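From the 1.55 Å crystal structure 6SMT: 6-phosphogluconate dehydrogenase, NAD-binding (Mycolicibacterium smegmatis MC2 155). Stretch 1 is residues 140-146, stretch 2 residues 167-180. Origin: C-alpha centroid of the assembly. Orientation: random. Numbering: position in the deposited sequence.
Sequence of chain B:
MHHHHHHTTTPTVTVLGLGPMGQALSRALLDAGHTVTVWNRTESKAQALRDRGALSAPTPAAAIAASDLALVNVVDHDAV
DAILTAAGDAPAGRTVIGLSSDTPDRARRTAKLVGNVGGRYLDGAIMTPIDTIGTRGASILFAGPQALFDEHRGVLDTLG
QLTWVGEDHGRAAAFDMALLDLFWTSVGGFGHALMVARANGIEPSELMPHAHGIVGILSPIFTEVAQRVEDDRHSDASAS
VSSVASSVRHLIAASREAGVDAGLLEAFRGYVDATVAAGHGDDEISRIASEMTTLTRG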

# COMPACT_ATOMS: atom_id res chain seq x y z
N ILE B 140 -3.14 16.80 -9.82
CA ILE B 140 -3.76 16.48 -11.12
C ILE B 140 -2.63 16.47 -12.13
O ILE B 140 -1.81 17.42 -12.22
CB ILE B 140 -4.90 17.44 -11.48
CG1 ILE B 140 -5.90 17.61 -10.34
CG2 ILE B 140 -5.57 16.90 -12.75
CD1 ILE B 140 -6.98 18.60 -10.64
N LEU B 141 -2.57 15.41 -12.93
CA LEU B 141 -1.58 15.25 -14.01
C LEU B 141 -2.24 15.59 -15.34
O LEU B 141 -3.44 15.27 -15.55
CB LEU B 141 -1.08 13.80 -14.08
CG LEU B 141 -0.70 13.20 -12.76
CD1 LEU B 141 -0.16 11.80 -13.01
CD2 LEU B 141 0.32 14.00 -12.07
N PHE B 142 -1.47 16.15 -16.28
CA PHE B 142 -2.03 16.56 -17.58
C PHE B 142 -1.07 16.18 -18.66
O PHE B 142 0.13 16.17 -18.51
CB PHE B 142 -2.22 18.09 -17.65
CG PHE B 142 -3.23 18.63 -16.67
CD1 PHE B 142 -2.82 18.92 -15.39
CD2 PHE B 142 -4.54 18.84 -17.02
CE1 PHE B 142 -3.73 19.35 -14.44
CE2 PHE B 142 -5.44 19.33 -16.07
CZ PHE B 142 -5.02 19.59 -14.81
N ALA B 143 -1.66 15.92 -19.83
CA ALA B 143 -0.90 15.58 -21.06
C ALA B 143 -1.58 16.19 -22.29
O ALA B 143 -2.81 16.31 -22.35
CB ALA B 143 -0.74 14.09 -21.23
N GLY B 144 -0.75 16.57 -23.26
CA GLY B 144 -1.20 17.24 -24.48
C GLY B 144 -0.34 18.46 -24.74
O GLY B 144 0.72 18.60 -24.12
N PRO B 145 -0.76 19.32 -25.66
CA PRO B 145 0.15 20.43 -26.02
C PRO B 145 0.54 21.30 -24.84
O PRO B 145 -0.33 21.77 -24.14
CB PRO B 145 -0.71 21.17 -27.02
CG PRO B 145 -1.56 20.12 -27.64
CD PRO B 145 -1.93 19.18 -26.50
N GLN B 146 1.83 21.55 -24.66
CA GLN B 146 2.35 22.34 -23.53
C GLN B 146 1.75 23.72 -23.51
O GLN B 146 1.29 24.18 -22.45
CB GLN B 146 3.87 22.42 -23.48
CG GLN B 146 4.36 22.97 -22.15
CD GLN B 146 5.87 22.91 -22.02
OE1 GLN B 146 6.57 22.58 -23.00
NE2 GLN B 146 6.37 23.29 -20.85
N GLU B 167 3.70 15.72 -24.12
CA GLU B 167 2.90 16.11 -25.24
C GLU B 167 1.98 14.96 -25.69
O GLU B 167 0.90 15.24 -26.26
CB GLU B 167 3.81 16.45 -26.45
CG GLU B 167 4.58 17.76 -26.28
CD GLU B 167 3.71 18.96 -26.61
OE1 GLU B 167 2.88 18.84 -27.53
OE2 GLU B 167 3.92 20.04 -26.01
N ASP B 168 2.38 13.73 -25.46
CA ASP B 168 1.51 12.61 -25.89
C ASP B 168 0.22 12.61 -25.08
O ASP B 168 0.29 12.48 -23.84
CB ASP B 168 2.25 11.30 -25.72
CG ASP B 168 1.45 10.00 -25.75
OD1 ASP B 168 0.33 9.96 -26.20
OD2 ASP B 168 1.96 8.96 -25.16
N HIS B 169 -0.94 12.71 -25.72
CA HIS B 169 -2.21 12.85 -25.03
C HIS B 169 -2.50 11.63 -24.15
O HIS B 169 -3.35 11.79 -23.29
CB HIS B 169 -3.36 13.03 -26.00
CG HIS B 169 -3.52 14.40 -26.55
ND1 HIS B 169 -3.25 14.72 -27.86
CD2 HIS B 169 -4.06 15.49 -25.96
CE1 HIS B 169 -3.60 16.02 -28.01
NE2 HIS B 169 -4.07 16.49 -26.87
N GLY B 170 -1.82 10.49 -24.33
CA GLY B 170 -2.00 9.33 -23.50
C GLY B 170 -1.17 9.31 -22.25
O GLY B 170 -1.29 8.34 -21.51
N ARG B 171 -0.25 10.24 -22.07
CA ARG B 171 0.78 10.00 -21.04
C ARG B 171 0.25 10.22 -19.63
O ARG B 171 0.77 9.52 -18.73
CB ARG B 171 2.02 10.81 -21.36
CG ARG B 171 3.28 10.32 -20.65
CD ARG B 171 4.58 10.93 -21.19
NE ARG B 171 5.67 10.11 -20.77
CZ ARG B 171 6.51 10.39 -19.79
NH1 ARG B 171 6.44 11.52 -19.11
NH2 ARG B 171 7.43 9.49 -19.46
N ALA B 172 -0.70 11.12 -19.38
CA ALA B 172 -1.25 11.22 -18.01
C ALA B 172 -1.95 9.94 -17.64
O ALA B 172 -1.85 9.47 -16.51
CB ALA B 172 -2.12 12.44 -17.93
N ALA B 173 -2.66 9.35 -18.61
CA ALA B 173 -3.31 8.06 -18.36
C ALA B 173 -2.30 6.98 -18.07
O ALA B 173 -2.63 6.08 -17.32
CB ALA B 173 -4.23 7.71 -19.53
N ALA B 174 -1.13 7.01 -18.71
CA ALA B 174 -0.12 6.02 -18.42
C ALA B 174 0.34 6.15 -16.98
O ALA B 174 0.52 5.10 -16.28
CB ALA B 174 1.03 6.14 -19.35
N PHE B 175 0.61 7.37 -16.49
CA PHE B 175 0.88 7.49 -15.07
C PHE B 175 -0.30 6.99 -14.25
O PHE B 175 -0.11 6.33 -13.20
CB PHE B 175 1.14 8.97 -14.71
CG PHE B 175 2.52 9.48 -15.04
CD1 PHE B 175 2.90 9.86 -16.33
CD2 PHE B 175 3.46 9.62 -14.05
CE1 PHE B 175 4.19 10.30 -16.61
CE2 PHE B 175 4.76 10.03 -14.36
CZ PHE B 175 5.09 10.44 -15.59
N ASP B 176 -1.52 7.35 -14.61
CA ASP B 176 -2.72 6.94 -13.83
C ASP B 176 -2.73 5.43 -13.73
O ASP B 176 -3.10 4.88 -12.66
CB ASP B 176 -3.97 7.50 -14.53
CG ASP B 176 -5.23 7.62 -13.68
OD1 ASP B 176 -5.09 7.87 -12.46
OD2 ASP B 176 -6.35 7.63 -14.31
N MET B 177 -2.49 4.72 -14.82
CA MET B 177 -2.56 3.24 -14.77
C MET B 177 -1.58 2.71 -13.74
O MET B 177 -1.90 1.77 -12.98
CB MET B 177 -2.24 2.58 -16.10
CG MET B 177 -3.23 2.83 -17.24
SD MET B 177 -4.95 2.36 -17.01
CE MET B 177 -5.63 3.82 -16.21
N ALA B 178 -0.39 3.27 -13.69
CA ALA B 178 0.62 2.82 -12.69
C ALA B 178 0.22 3.19 -11.28
O ALA B 178 0.28 2.38 -10.30
CB ALA B 178 2.00 3.39 -13.04
N LEU B 179 -0.18 4.42 -11.06
CA LEU B 179 -0.43 4.96 -9.73
C LEU B 179 -1.71 4.36 -9.16
O LEU B 179 -1.80 4.03 -7.93
CB LEU B 179 -0.51 6.47 -9.79
CG LEU B 179 0.80 7.15 -10.22
CD1 LEU B 179 0.50 8.60 -10.56
CD2 LEU B 179 1.86 7.06 -9.14
N LEU B 180 -2.75 4.16 -9.95
CA LEU B 180 -3.96 3.52 -9.42
C LEU B 180 -3.73 2.06 -9.14
O LEU B 180 -4.42 1.48 -8.28
CB LEU B 180 -5.04 3.65 -10.49
CG LEU B 180 -5.58 5.06 -10.67
CD1 LEU B 180 -6.63 5.05 -11.79
CD2 LEU B 180 -6.17 5.68 -9.43
O HOH W 1 6.39 20.94 -25.34

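How does a strand lie so close to a helix? The axes of strand 140-143 and helix 171-180 approach to 7.1 Å and run 141° apart, nearer antiparallel than parallel. Small side chains permit this. Leu141 and Ala143 both point toward the helix, while the CA-to-CB bond of Phe142, between them, points away. Ala172 points back from the helix and is the low bump over which the strand passes: Ala172 CB lies 3.9 Å from Ala143 CB, 4.2 Å from Leu141 CB and 4.0 Å from Phe142 C.

What fills the space farther along the helix? Leu141 does, with its side chain in the m,t rotamer. Leu141 CD1 reaches to 3.5 Å from Phe175 CB and 4.1 Å from Leu179 CD1. Ala172, Phe175 and Leu179 all point toward the strand, and their spacing of three and then four residues brings them onto one side of the helix. The leucine thus packs along a row of apolar side chains, with all four residues buried.

Where does the methyl group of Ala143 go? It fits into the bend where the chain enters the helix. Ala143 CB is 3.2 Å from Asp168 O and 3.5 Å from Ala172 N, a snug fit against backbone. The hollow's shape is held by a type I turn from Asp168 to Arg171, in which Arg171 N donates to Asp168 O at 2.9 Å; Asp168 OD1 caps the same turn by accepting from Gly170 N, also at 2.9 Å.

Why is there a glycine at 144? Its phi/psi of 131/-168 would jam a CB against the preceding carbonyl oxygen, and that CB would also clash with Pro145 CD and sit tightly against His169 CD2. The bare Gly144 CA instead lies over one face of the His169 ring, 4.0 Å from its centroid, in a CH-pi contact. The backbones also meet here through two CA-H...O contacts: Gly144 CA to Glu167 O at 3.4 Å and Glu167 CA to Gly144 O at 3.5 Å.

What closes the outer end? The CA-to-CB bond of Glu167 points away, but the side chain, m at both chi1 and chi2, brings its carboxylate back. Glu167 OE2 accepts a hydrogen bond from Gln146 N at 2.9 Å, just after Pro145 at the N-cap position, and Glu167 OE1 lies 3.5 Å from Pro145 CA. Water 1 bridges the two side chains, its O donating to Glu167 OE2 at 2.7 Å and to Gln146 OE1 at 2.9 Å.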